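Local coordinates for protein IclR family transcriptional regulator (Brucella abortus, PDB 5WHM) that represses transcription as an IclR-type regulator, probably by binding operator DNA through a winged helix-turn-helix domain, at residues F36-N45 and S78-G86. Numbering follows the deposited sequence.
Sequences FTPTENTLGN and SGLYQLDIG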
ATOM      1  N   PHE C  36       5.113  12.564  -2.212  1.00 24.16           N
ATOM      2  CA  PHE C  36       4.190  12.061  -3.221  1.00 31.03           C
ATOM      3  C   PHE C  36       2.877  11.691  -2.549  1.00 32.55           C
ATOM      4  O   PHE C  36       2.864  11.020  -1.507  1.00 33.90           O
ATOM      5  CB  PHE C  36       4.796  10.858  -3.951  1.00 21.55           C
ATOM      6  CG  PHE C  36       6.053  11.196  -4.727  1.00 24.43           C
ATOM      7  CD1 PHE C  36       7.277  11.233  -4.090  1.00 24.88           C
ATOM      8  CD2 PHE C  36       6.000  11.496  -6.090  1.00 27.79           C
ATOM      9  CE1 PHE C  36       8.446  11.569  -4.784  1.00 29.21           C
ATOM     10  CE2 PHE C  36       7.160  11.803  -6.802  1.00 29.22           C
ATOM     11  CZ  PHE C  36       8.388  11.844  -6.153  1.00 29.55           C
ATOM     12  N   THR C  37       1.783  12.199  -3.090  1.00 27.21           N
ATOM     13  CA  THR C  37       0.503  11.917  -2.462  1.00 27.12           C
ATOM     14  C   THR C  37      -0.461  11.436  -3.531  1.00 26.75           C
ATOM     15  O   THR C  37      -0.111  11.473  -4.718  1.00 30.62           O
ATOM     16  CB  THR C  37      -0.072  13.169  -1.758  1.00 31.86           C
ATOM     17  OG1 THR C  37      -0.633  14.027  -2.751  1.00 32.47           O
ATOM     18  CG2 THR C  37       0.980  13.924  -0.955  1.00 34.71           C
ATOM     19  N   PRO C  38      -1.691  11.024  -3.171  1.00 28.30           N
ATOM     20  CA  PRO C  38      -2.667  10.663  -4.218  1.00 31.19           C
ATOM     21  C   PRO C  38      -2.957  11.779  -5.213  1.00 34.97           C
ATOM     22  O   PRO C  38      -3.342  11.481  -6.349  1.00 35.16           O
ATOM     23  CB  PRO C  38      -3.928  10.273  -3.420  1.00 31.29           C
ATOM     24  CG  PRO C  38      -3.359   9.805  -2.063  1.00 31.84           C
ATOM     25  CD  PRO C  38      -2.216  10.746  -1.812  1.00 32.88           C
ATOM     26  N   THR C  39      -2.784  13.048  -4.846  1.00 36.24           N
ATOM     27  CA  THR C  39      -3.075  14.137  -5.773  1.00 36.83           C
ATOM     28  C   THR C  39      -1.827  14.903  -6.217  1.00 35.09           C
ATOM     29  O   THR C  39      -1.952  15.882  -6.962  1.00 40.27           O
ATOM     30  CB  THR C  39      -4.081  15.127  -5.156  1.00 37.26           C
ATOM     31  OG1 THR C  39      -3.550  15.597  -3.916  1.00 40.71           O
ATOM     32  CG2 THR C  39      -5.439  14.477  -4.930  1.00 37.51           C
ATOM     33  N   GLU C  40      -0.639  14.499  -5.783  1.00 36.10           N
ATOM     34  CA  GLU C  40       0.631  15.073  -6.244  1.00 36.26           C
ATOM     35  C   GLU C  40       1.486  13.899  -6.700  1.00 32.15           C
ATOM     36  O   GLU C  40       2.242  13.328  -5.912  1.00 29.64           O
ATOM     37  CB  GLU C  40       1.314  15.881  -5.164  1.00 41.02           C
ATOM     38  CG  GLU C  40       0.706  17.274  -5.017  1.00 52.12           C
ATOM     39  CD  GLU C  40       1.572  18.194  -4.180  1.00 59.73           C
ATOM     40  OE1 GLU C  40       1.508  18.071  -2.937  1.00 64.39           O
ATOM     41  OE2 GLU C  40       2.325  19.018  -4.758  1.00 59.13           O
ATOM     42  N   ASN C  41       1.350  13.519  -7.968  1.00 29.41           N
ATOM     43  CA  ASN C  41       1.889  12.229  -8.387  1.00 27.68           C
ATOM     44  C   ASN C  41       3.263  12.332  -9.028  1.00 30.78           C
ATOM     45  O   ASN C  41       3.940  11.305  -9.151  1.00 28.71           O
ATOM     46  CB  ASN C  41       0.951  11.543  -9.389  1.00 28.15           C
ATOM     47  CG  ASN C  41      -0.509  11.564  -8.937  1.00 35.57           C
ATOM     48  OD1 ASN C  41      -0.912  10.786  -8.063  1.00 36.86           O
ATOM     49  ND2 ASN C  41      -1.300  12.450  -9.527  1.00 37.21           N
ATOM     50  N   THR C  42       3.661  13.531  -9.456  1.00 28.37           N
ATOM     51  CA  THR C  42       4.833  13.762 -10.300  1.00 30.02           C
ATOM     52  C   THR C  42       5.584  14.949  -9.724  1.00 29.12           C
ATOM     53  O   THR C  42       5.011  16.032  -9.599  1.00 36.53           O
ATOM     54  CB  THR C  42       4.415  14.050 -11.752  1.00 31.80           C
ATOM     55  OG1 THR C  42       3.720  12.914 -12.284  1.00 31.78           O
ATOM     56  CG2 THR C  42       5.628  14.323 -12.627  1.00 34.06           C
ATOM     57  N   LEU C  43       6.851  14.743  -9.359  1.00 27.63           N
ATOM     58  CA  LEU C  43       7.658  15.776  -8.736  1.00 31.66           C
ATOM     59  C   LEU C  43       9.092  15.695  -9.247  1.00 33.31           C
ATOM     60  O   LEU C  43       9.631  14.602  -9.454  1.00 28.45           O
ATOM     61  CB  LEU C  43       7.658  15.640  -7.208  1.00 30.07           C
ATOM     62  CG  LEU C  43       6.311  15.696  -6.490  1.00 32.12           C
ATOM     63  CD1 LEU C  43       6.482  15.304  -5.041  1.00 31.86           C
ATOM     64  CD2 LEU C  43       5.734  17.095  -6.614  1.00 30.89           C
ATOM     65  N   GLY C  44       9.712  16.866  -9.406  1.00 32.48           N
ATOM     66  CA  GLY C  44      11.129  16.963  -9.680  1.00 36.34           C
ATOM     67  C   GLY C  44      11.937  17.328  -8.428  1.00 37.39           C
ATOM     68  O   GLY C  44      11.391  17.614  -7.368  1.00 33.44           O
ATOM     69  N   ASN C  45      13.268  17.339  -8.589  1.00 37.77           N
ATOM     70  CA  ASN C  45      14.154  17.577  -7.450  1.00 38.85           C
ATOM     71  C   ASN C  45      13.865  18.930  -6.786  1.00 38.72           C
ATOM     72  O   ASN C  45      13.880  19.032  -5.557  1.00 34.90           O
ATOM     73  CB  ASN C  45      15.633  17.476  -7.892  1.00 43.26           C
ATOM     74  CG  ASN C  45      16.115  15.990  -8.095  1.00 41.79           C
ATOM     75  OD1 ASN C  45      15.846  15.113  -7.275  1.00 33.95           O
ATOM     76  ND2 ASN C  45      16.830  15.734  -9.187  1.00 45.83           N
ATOM     77  N   SER C  78      11.634  14.162 -19.278  1.00 59.43           N
ATOM     78  CA  SER C  78      11.375  15.275 -18.367  1.00 52.26           C
ATOM     79  C   SER C  78      12.245  15.267 -17.108  1.00 47.19           C
ATOM     80  O   SER C  78      12.402  16.313 -16.472  1.00 44.69           O
ATOM     81  CB  SER C  78       9.909  15.264 -17.959  1.00 48.72           C
ATOM     82  OG  SER C  78       9.699  14.282 -16.950  1.00 48.68           O
ATOM     83  N   GLY C  79      12.798  14.127 -16.714  1.00 46.09           N
ATOM     84  CA  GLY C  79      13.516  14.065 -15.460  1.00 43.58           C
ATOM     85  C   GLY C  79      12.647  14.021 -14.214  1.00 38.85           C
ATOM     86  O   GLY C  79      13.193  13.958 -13.101  1.00 37.18           O
ATOM     87  N   LEU C  80      11.321  14.031 -14.355  1.00 35.74           N
ATOM     88  CA  LEU C  80      10.426  14.014 -13.194  1.00 31.36           C
ATOM     89  C   LEU C  80      10.259  12.603 -12.638  1.00 30.10           C
ATOM     90  O   LEU C  80      10.391  11.608 -13.361  1.00 34.36           O
ATOM     91  CB  LEU C  80       9.061  14.599 -13.588  1.00 32.85           C
ATOM     92  CG  LEU C  80       9.206  16.044 -14.074  1.00 38.35           C
ATOM     93  CD1 LEU C  80       7.881  16.657 -14.535  1.00 40.00           C
ATOM     94  CD2 LEU C  80       9.867  16.919 -12.983  1.00 36.44           C
ATOM     95  N   TYR C  81       9.951  12.520 -11.341  1.00 25.53           N
ATOM     96  CA  TYR C  81       9.810  11.259 -10.625  1.00 24.65           C
ATOM     97  C   TYR C  81       8.350  10.946 -10.289  1.00 28.71           C
ATOM     98  O   TYR C  81       7.521  11.846 -10.097  1.00 28.54           O
ATOM     99  CB  TYR C  81      10.588  11.253  -9.305  1.00 24.10           C
ATOM    100  CG  TYR C  81      12.038  11.654  -9.494  1.00 30.41           C
ATOM    101  CD1 TYR C  81      13.001  10.722  -9.916  1.00 31.00           C
ATOM    102  CD2 TYR C  81      12.430  12.962  -9.298  1.00 30.44           C
ATOM    103  CE1 TYR C  81      14.360  11.110 -10.102  1.00 29.58           C
ATOM    104  CE2 TYR C  81      13.756  13.360  -9.489  1.00 31.94           C
ATOM    105  CZ  TYR C  81      14.706  12.433  -9.890  1.00 27.12           C
ATOM    106  OH  TYR C  81      16.003  12.866 -10.084  1.00 39.46           O
ATOM    107  N   GLN C  82       8.073   9.646 -10.156  1.00 26.35           N
ATOM    108  CA  GLN C  82       6.824   9.131  -9.606  1.00 27.62           C
ATOM    109  C   GLN C  82       7.155   7.935  -8.739  1.00 25.67           C
ATOM    110  O   GLN C  82       8.189   7.275  -8.948  1.00 24.37           O
ATOM    111  CB  GLN C  82       5.846   8.700 -10.707  1.00 24.60           C
ATOM    112  CG  GLN C  82       5.401   9.765 -11.609  1.00 30.09           C
ATOM    113  CD  GLN C  82       4.255   9.287 -12.467  1.00 39.88           C
ATOM    114  OE1 GLN C  82       4.395   8.331 -13.228  1.00 42.52           O
ATOM    115  NE2 GLN C  82       3.101   9.936 -12.332  1.00 39.54           N
ATOM    116  N   LEU C  83       6.278   7.647  -7.774  1.00 21.01           N
ATOM    117  CA  LEU C  83       6.419   6.423  -6.983  1.00 22.93           C
ATOM    118  C   LEU C  83       6.365   5.212  -7.919  1.00 22.59           C
ATOM    119  O   LEU C  83       5.600   5.194  -8.887  1.00 21.13           O
ATOM    120  CB  LEU C  83       5.287   6.294  -5.941  1.00 19.63           C
ATOM    121  CG  LEU C  83       5.315   7.380  -4.836  1.00 20.29           C
ATOM    122  CD1 LEU C  83       4.050   7.243  -3.966  1.00 17.93           C
ATOM    123  CD2 LEU C  83       6.584   7.250  -3.991  1.00 20.31           C
ATOM    124  N   ASP C  84       7.118   4.165  -7.581  1.00 20.59           N
ATOM    125  CA  ASP C  84       7.121   2.975  -8.421  1.00 23.69           C
ATOM    126  C   ASP C  84       6.782   1.726  -7.597  1.00 18.90           C
ATOM    127  O   ASP C  84       6.604   1.776  -6.368  1.00 21.68           O
ATOM    128  CB  ASP C  84       8.477   2.833  -9.146  1.00 21.73           C
ATOM    129  CG  ASP C  84       8.393   1.991 -10.442  1.00 30.18           C
ATOM    130  OD1 ASP C  84       7.316   1.461 -10.817  1.00 32.87           O
ATOM    131  OD2 ASP C  84       9.451   1.885 -11.097  1.00 35.29           O
ATOM    132  N   ILE C  85       6.713   0.598  -8.321  1.00 20.72           N
ATOM    133  CA  ILE C  85       6.156  -0.665  -7.831  1.00 27.07           C
ATOM    134  C   ILE C  85       6.835  -1.121  -6.556  1.00 24.70           C
ATOM    135  O   ILE C  85       6.211  -1.783  -5.712  1.00 22.97           O
ATOM    136  CB  ILE C  85       6.307  -1.779  -8.900  1.00 35.04           C
ATOM    137  CG1 ILE C  85       5.761  -1.325 -10.261  1.00 42.75           C
ATOM    138  CG2 ILE C  85       5.634  -3.085  -8.402  1.00 30.54           C
ATOM    139  CD1 ILE C  85       4.328  -0.741 -10.185  1.00 39.03           C
ATOM    140  N   GLY C  86       8.132  -0.846  -6.412  1.00 19.18           N
ATOM    141  CA  GLY C  86       8.801  -1.327  -5.223  1.00 19.81           C
ATOM    142  C   GLY C  86       8.214  -0.777  -3.941  1.00 22.01           C
ATOM    143  O   GLY C  86       8.379  -1.393  -2.887  1.00 23.11           O
TER
HETATM  144  O   HOH W   1       3.683   9.149  -7.628  1.00 21.75           O
HETATM  145  O   HOH W   2      13.956  16.365 -11.133  1.00 43.08           O
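Leu-43 and Tyr-81 pair their backbones as a single antiparallel hydrogen-bonded bridge. Leu-43 N donates to Tyr-81 O at 3.1 Å, and Tyr-81 N returns a bond of 2.8 Å to Leu-43 O. Tyr-81 O also takes a CA-H...O contact from Thr-42 and lies at the edge of the Phe-36 ring. Water continues the link on both sides of the bridge. One molecule donates to Asn-41 O and accepts from Leu-83 N; another accepts from Asn-45 N and donates to Gly-79 O. Gln-82 NE2 gives Thr-42 OG1 a weak bond of 3.0 Å, bent to 123°, while its OE1 is held by Arg-73. A chi1 of -62° turns Thr-42 OG1 to Gln-82 and CG2 to Leu-80 CB, 3.6 Å from CG2. Asn-45 ND2 reaches Tyr-81 OH at the ring edge, a weak bond of 3.1 Å with the amide and ring planes 53° apart. The stronger partner of this amide is Thr-63, at OD1. Phe-36 CB packs on Leu-83 CG at 3.6 Å, and Leu-43 CD1 covers one face of the Phe-36 ring. Strands 72-74 and 81-83 form the wing hairpin after helix 56-69; the loop before helix 45-52 adds one bridge at its edge, as in winged helix-turn-helix domains. Leu-72 and Ile-48 touch Phe-36, Val-67 of helix 56-69 touches Tyr-81, and Met-94 of the second subunit packs on Leu-83.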